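Local structure of 11S globulin beta subunit (Cucurbita maxima, 2EVX) at residues V298-G303 against M446-P451; N332-P337 against V384-A389. The protein stores nitrogen and carbon reserves in pumpkin seeds as a hexameric globulin whose subunits each join an acidic and a basic chain by a disulfide bond. All coordinates share one frame; numbering follows the deposited sequence.

Contact 1 (V298-G303 against M446-P451); sequences VFNPRG and MRVLSP
A chi1 of -175° turns the Asn-300 amide, at the end of strand 298-300, away from its own backbone N and sets ND2 beside Val-448 O, to which it gives a weak hydrogen bond at 3.3 Å. The other side of the same amide is tied back to its own chain: OD1 accepts from Arg-302 N at 3.0 Å, forming an Asx turn, and more weakly from Gly-303 N. With partners at both ends, the amide is probably kept from turning over while the chain turns out of the strand. Exchanging Asn-300 for an alanine would probably leave Val-448 O without this donor and free the turn at Arg-302 from its side-chain acceptor. Val-448 divides its methyls between two residues of the strand, CG2 against Asn-300 CB and CG1 against Val-298 CG2 at 3.7 Å. Val-298 CG2 also touches Arg-447 CB, 3.9 Å away, the two side chains crossing at about a right angle.

In this cupin domain, strand 298-300 is an edge strand of one antiparallel sheet within this chain, whereas strand 448-449 lies beside strand 334-340 in the other, so the contact joins the borders of two sheets through side chains. Beyond the apolar crossing, the guanidinium of Arg-447 forms a salt bridge with Glu-325, and its side chain comes within about 3 Å of a bound magnesium ion. At the far end, where the chain has left the strand, Arg-302 CB lies 3.4 Å from Ser-450 CB. The arginine chain bends at chi3 (-61°), which carries its guanidinium round the serine and places Ser-450 OG over the centre of one face, 3.8 Å above the plane. Pro-451 CD borders the same turn, 3.6 Å from Arg-302 O.

Contact 2 (N332-P337 against V384-A389); sequences NAMVAP and VVIKRA
Met-334 CE rests on one face of the Arg-388 guanidinium, 4.0 Å above the plane and over its centre, while Asn-332 O approaches at the edge of the group. There Arg-388 NH2 donates to Asn-332 O at 3.3 Å, the oxygen standing 17° out of the guanidinium plane. The hydrogen bond sets the group beside the loop that leads into strand 334-336, and the methyl packs over it.

Strand 334-336 and strand 384-389 are antiparallel neighbours in a cupin beta-barrel. Met-334 and Arg-388 form a non-hydrogen-bonded pair, and Val-335 and Lys-387 the hydrogen-bonded pair that follows. In the latter, Val-335 N binds Lys-387 O at 2.7 Å, whereas the return bond from Lys-387 N to Val-335 O is weak. Ala-389 N reaches Ala-333 O at 2.9 Å.

Val-335 and Lys-387 lie side by side, CB to CB 4.0 Å, on the face that meets Trp-396 of the opposing sheet, with which Lys-387 makes a cation-pi interaction. The lysine chain bends at chi3 (-81°) and parts from Val-335 beyond CB, and its side chain comes within about 3 Å of a bound magnesium ion, in keeping with its place in the metal site. The face of Met-334, Arg-388 and Ile-386 is covered in part by a second subunit, whose Glu-220 packs on Met-334 and whose Phe-217 packs on Ile-386.

On this face Ile-386 reaches two residues with different branches: CG2, anti to the backbone N, touches Met-334 CE at 3.9 Å, while CG1 runs alongside the Pro-337 ring and meets its CB at 3.4 Å.

How the contacts relate
Contacts 1 and 2 have centres 10 Å apart. Strand 448-449 of contact 1 and both strands of contact 2 lie in one sheet of the second cupin domain, with strand 334-340 between the other two, while 298-300 belongs to the other sheet. Probable backbone hydrogen bonds from Leu-449 N to Met-334 O and from Ala-336 N to Arg-447 O sew one contact to the other. Along the chain, contact 2 is nested within the loop that contact 1 closes, so the last modelled strand returns beside strand 334-340. Each contact supplies one residue of the magnesium site, Arg-447 and Lys-387, whose side chains are about 6 Å apart at their nearest atoms, and each touches the second subunit.

Contact 1 (V298-G303 against M446-P451)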
loop_
_atom_site.group_PDB
_atom_site.type_symbol
_atom_site.label_atom_id
_atom_site.label_comp_id
_atom_site.label_asym_id
_atom_site.label_seq_id
_atom_site.Cartn_x
_atom_site.Cartn_y
_atom_site.Cartn_z
ATOM N N VAL A 298 25.313 -16.630 -7.116
ATOM C CA VAL A 298 25.166 -17.444 -8.320
ATOM C C VAL A 298 26.488 -17.321 -9.083
ATOM O O VAL A 298 26.916 -16.222 -9.433
ATOM C CB VAL A 298 23.950 -16.986 -9.189
ATOM C CG1 VAL A 298 23.568 -15.563 -8.859
ATOM C CG2 VAL A 298 24.275 -17.119 -10.660
ATOM N N PHE A 299 27.135 -18.456 -9.329
ATOM C CA PHE A 299 28.440 -18.448 -9.980
ATOM C C PHE A 299 28.645 -19.538 -11.034
ATOM O O PHE A 299 28.400 -20.716 -10.780
ATOM C CB PHE A 299 29.505 -18.590 -8.889
ATOM C CG PHE A 299 30.925 -18.399 -9.361
ATOM C CD1 PHE A 299 31.533 -17.144 -9.295
ATOM C CD2 PHE A 299 31.686 -19.491 -9.784
ATOM C CE1 PHE A 299 32.882 -16.979 -9.631
ATOM C CE2 PHE A 299 33.039 -19.336 -10.124
ATOM C CZ PHE A 299 33.637 -18.077 -10.043
ATOM N N ASN A 300 29.081 -19.134 -12.224
ATOM C CA ASN A 300 29.374 -20.085 -13.290
ATOM C C ASN A 300 30.745 -19.714 -13.820
ATOM O O ASN A 300 30.889 -18.768 -14.593
ATOM C CB ASN A 300 28.373 -20.013 -14.430
ATOM C CG ASN A 300 28.624 -21.083 -15.475
ATOM O OD1 ASN A 300 29.778 -21.403 -15.792
ATOM N ND2 ASN A 300 27.549 -21.642 -16.018
ATOM N N PRO A 301 31.771 -20.470 -13.419
ATOM C CA PRO A 301 33.170 -20.273 -13.805
ATOM C C PRO A 301 33.388 -19.836 -15.246
ATOM O O PRO A 301 34.207 -18.956 -15.517
ATOM C CB PRO A 301 33.791 -21.633 -13.519
ATOM C CG PRO A 301 33.009 -22.104 -12.342
ATOM C CD PRO A 301 31.597 -21.768 -12.743
ATOM N N ARG A 302 32.648 -20.447 -16.166
ATOM C CA ARG A 302 32.786 -20.139 -17.583
ATOM C C ARG A 302 31.826 -19.065 -18.106
ATOM O O ARG A 302 32.061 -18.491 -19.172
ATOM C CB ARG A 302 32.607 -21.421 -18.393
ATOM C CG ARG A 302 33.653 -22.507 -18.131
ATOM C CD ARG A 302 33.065 -23.880 -18.434
ATOM N NE ARG A 302 31.908 -24.143 -17.572
ATOM C CZ ARG A 302 31.067 -25.167 -17.713
ATOM N NH1 ARG A 302 30.049 -25.312 -16.869
ATOM N NH2 ARG A 302 31.237 -26.043 -18.698
ATOM N N GLY A 303 30.760 -18.784 -17.357
ATOM C CA GLY A 303 29.790 -17.795 -17.805
ATOM C C GLY A 303 29.820 -16.409 -17.175
ATOM O O GLY A 303 29.741 -15.401 -17.878
ATOM N N MET A 446 22.471 -23.359 -14.867
ATOM C CA MET A 446 21.513 -22.611 -14.063
ATOM C C MET A 446 21.142 -21.232 -14.601
ATOM O O MET A 446 20.798 -21.085 -15.773
ATOM C CB MET A 446 22.062 -22.472 -12.651
ATOM C CG MET A 446 21.779 -23.671 -11.798
ATOM S SD MET A 446 20.001 -23.793 -11.632
ATOM C CE MET A 446 19.681 -22.159 -10.858
ATOM N N ARG A 447 21.191 -20.232 -13.724
ATOM C CA ARG A 447 20.879 -18.859 -14.092
ATOM C C ARG A 447 21.719 -18.446 -15.286
ATOM O O ARG A 447 21.197 -18.275 -16.388
ATOM C CB ARG A 447 21.171 -17.926 -12.923
ATOM C CG ARG A 447 19.954 -17.486 -12.152
ATOM C CD ARG A 447 19.592 -16.070 -12.537
ATOM N NE ARG A 447 19.518 -15.204 -11.368
ATOM C CZ ARG A 447 19.205 -13.910 -11.415
ATOM N NH1 ARG A 447 18.934 -13.328 -12.586
ATOM N NH2 ARG A 447 19.159 -13.202 -10.290
ATOM N N VAL A 448 23.021 -18.282 -15.078
ATOM C CA VAL A 448 23.877 -17.899 -16.183
ATOM C C VAL A 448 24.341 -19.135 -16.939
ATOM O O VAL A 448 24.591 -20.188 -16.351
ATOM C CB VAL A 448 25.097 -17.071 -15.717
ATOM C CG1 VAL A 448 24.906 -16.626 -14.285
ATOM C CG2 VAL A 448 26.377 -17.845 -15.914
ATOM N N LEU A 449 24.429 -18.995 -18.258
ATOM C CA LEU A 449 24.845 -20.080 -19.130
ATOM C C LEU A 449 26.191 -19.758 -19.764
ATOM O O LEU A 449 26.398 -18.674 -20.307
ATOM C CB LEU A 449 23.797 -20.305 -20.221
ATOM C CG LEU A 449 22.353 -20.443 -19.728
ATOM C CD1 LEU A 449 21.449 -20.792 -20.889
ATOM C CD2 LEU A 449 22.258 -21.514 -18.662
ATOM N N SER A 450 27.116 -20.703 -19.676
ATOM C CA SER A 450 28.438 -20.523 -20.254
ATOM C C SER A 450 28.313 -20.708 -21.758
ATOM O O SER A 450 27.591 -21.591 -22.218
ATOM C CB SER A 450 29.409 -21.552 -19.667
ATOM O OG SER A 450 28.909 -22.873 -19.801
ATOM N N PRO A 451 29.005 -19.868 -22.542
ATOM C CA PRO A 451 28.974 -19.939 -24.004
ATOM C C PRO A 451 28.692 -21.336 -24.560
ATOM O O PRO A 451 29.600 -22.144 -24.776
ATOM C CB PRO A 451 30.348 -19.406 -24.387
ATOM C CG PRO A 451 30.511 -18.282 -23.407
ATOM C CD PRO A 451 30.014 -18.890 -22.092
#

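Contact 2 (N332-P337 against V384-A389)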
loop_
_atom_site.group_PDB
_atom_site.type_symbol
_atom_site.label_atom_id
_atom_site.label_comp_id
_atom_site.label_asym_id
_atom_site.label_seq_id
_atom_site.Cartn_x
_atom_site.Cartn_y
_atom_site.Cartn_z
ATOM N N ASN A 332 30.164 -13.801 -24.976
ATOM C CA ASN A 332 29.145 -14.725 -25.467
ATOM C C ASN A 332 28.347 -15.453 -24.381
ATOM O O ASN A 332 27.608 -16.402 -24.680
ATOM C CB ASN A 332 29.770 -15.767 -26.402
ATOM C CG ASN A 332 30.460 -15.147 -27.611
ATOM O OD1 ASN A 332 30.318 -15.640 -28.734
ATOM N ND2 ASN A 332 31.225 -14.074 -27.386
ATOM N N ALA A 333 28.496 -15.028 -23.127
ATOM C CA ALA A 333 27.756 -15.654 -22.031
ATOM C C ALA A 333 26.300 -15.170 -22.092
ATOM O O ALA A 333 26.023 -14.028 -22.479
ATOM C CB ALA A 333 28.387 -15.304 -20.683
ATOM N N MET A 334 25.379 -16.050 -21.713
ATOM C CA MET A 334 23.957 -15.746 -21.756
ATOM C C MET A 334 23.244 -16.022 -20.437
ATOM O O MET A 334 23.537 -17.010 -19.762
ATOM C CB MET A 334 23.296 -16.575 -22.872
ATOM C CG MET A 334 21.768 -16.589 -22.856
ATOM S SD MET A 334 21.006 -17.726 -24.069
ATOM C CE MET A 334 20.893 -16.636 -25.504
ATOM N N VAL A 335 22.322 -15.133 -20.069
ATOM C CA VAL A 335 21.526 -15.315 -18.864
ATOM C C VAL A 335 20.273 -16.031 -19.375
ATOM O O VAL A 335 19.591 -15.541 -20.268
ATOM C CB VAL A 335 21.138 -13.964 -18.213
ATOM C CG1 VAL A 335 20.227 -14.204 -17.026
ATOM C CG2 VAL A 335 22.393 -13.215 -17.757
ATOM N N ALA A 336 19.988 -17.202 -18.825
ATOM C CA ALA A 336 18.841 -17.991 -19.255
ATOM C C ALA A 336 17.519 -17.243 -19.168
ATOM O O ALA A 336 17.379 -16.305 -18.392
ATOM C CB ALA A 336 18.759 -19.273 -18.429
ATOM N N PRO A 337 16.528 -17.649 -19.981
ATOM C CA PRO A 337 15.229 -16.975 -19.940
ATOM C C PRO A 337 14.644 -17.029 -18.538
ATOM O O PRO A 337 14.783 -18.021 -17.826
ATOM C CB PRO A 337 14.397 -17.750 -20.966
ATOM C CG PRO A 337 15.092 -19.057 -21.080
ATOM C CD PRO A 337 16.537 -18.679 -21.030
ATOM N N VAL A 384 9.160 -11.964 -19.411
ATOM C CA VAL A 384 10.236 -12.915 -19.597
ATOM C C VAL A 384 11.350 -12.180 -20.303
ATOM O O VAL A 384 11.097 -11.272 -21.091
ATOM C CB VAL A 384 9.782 -14.129 -20.432
ATOM C CG1 VAL A 384 10.877 -15.175 -20.451
ATOM C CG2 VAL A 384 8.502 -14.719 -19.847
ATOM N N VAL A 385 12.585 -12.561 -20.010
ATOM C CA VAL A 385 13.744 -11.906 -20.605
ATOM C C VAL A 385 14.883 -12.893 -20.841
ATOM O O VAL A 385 14.928 -13.978 -20.250
ATOM C CB VAL A 385 14.231 -10.725 -19.701
ATOM C CG1 VAL A 385 14.416 -11.207 -18.291
ATOM C CG2 VAL A 385 15.535 -10.144 -20.221
ATOM N N ILE A 386 15.791 -12.502 -21.729
ATOM C CA ILE A 386 16.948 -13.297 -22.108
ATOM C C ILE A 386 18.075 -12.335 -22.412
ATOM O O ILE A 386 17.863 -11.307 -23.050
ATOM C CB ILE A 386 16.653 -14.134 -23.365
ATOM C CG1 ILE A 386 15.731 -15.303 -22.994
ATOM C CG2 ILE A 386 17.959 -14.585 -24.017
ATOM C CD1 ILE A 386 15.421 -16.246 -24.130
ATOM N N LYS A 387 19.275 -12.655 -21.947
ATOM C CA LYS A 387 20.408 -11.780 -22.189
ATOM C C LYS A 387 21.622 -12.517 -22.712
ATOM O O LYS A 387 21.916 -13.642 -22.302
ATOM C CB LYS A 387 20.765 -11.011 -20.913
ATOM C CG LYS A 387 19.816 -9.853 -20.631
ATOM C CD LYS A 387 20.121 -9.129 -19.317
ATOM C CE LYS A 387 19.555 -9.864 -18.104
ATOM N NZ LYS A 387 19.589 -9.014 -16.881
ATOM N N ARG A 388 22.318 -11.870 -23.634
ATOM C CA ARG A 388 23.510 -12.438 -24.227
ATOM C C ARG A 388 24.545 -11.352 -24.440
ATOM O O ARG A 388 24.325 -10.408 -25.199
ATOM C CB ARG A 388 23.173 -13.106 -25.551
ATOM C CG ARG A 388 24.207 -12.885 -26.631
ATOM C CD ARG A 388 24.228 -14.064 -27.548
ATOM N NE ARG A 388 24.782 -15.221 -26.860
ATOM C CZ ARG A 388 24.595 -16.475 -27.252
ATOM N NH1 ARG A 388 23.858 -16.725 -28.328
ATOM N NH2 ARG A 388 25.162 -17.474 -26.581
ATOM N N ALA A 389 25.680 -11.496 -23.767
ATOM C CA ALA A 389 26.757 -10.523 -23.866
ATOM C C ALA A 389 27.446 -10.539 -25.229
ATOM O O ALA A 389 27.460 -11.554 -25.929
ATOM C CB ALA A 389 27.778 -10.777 -22.767
#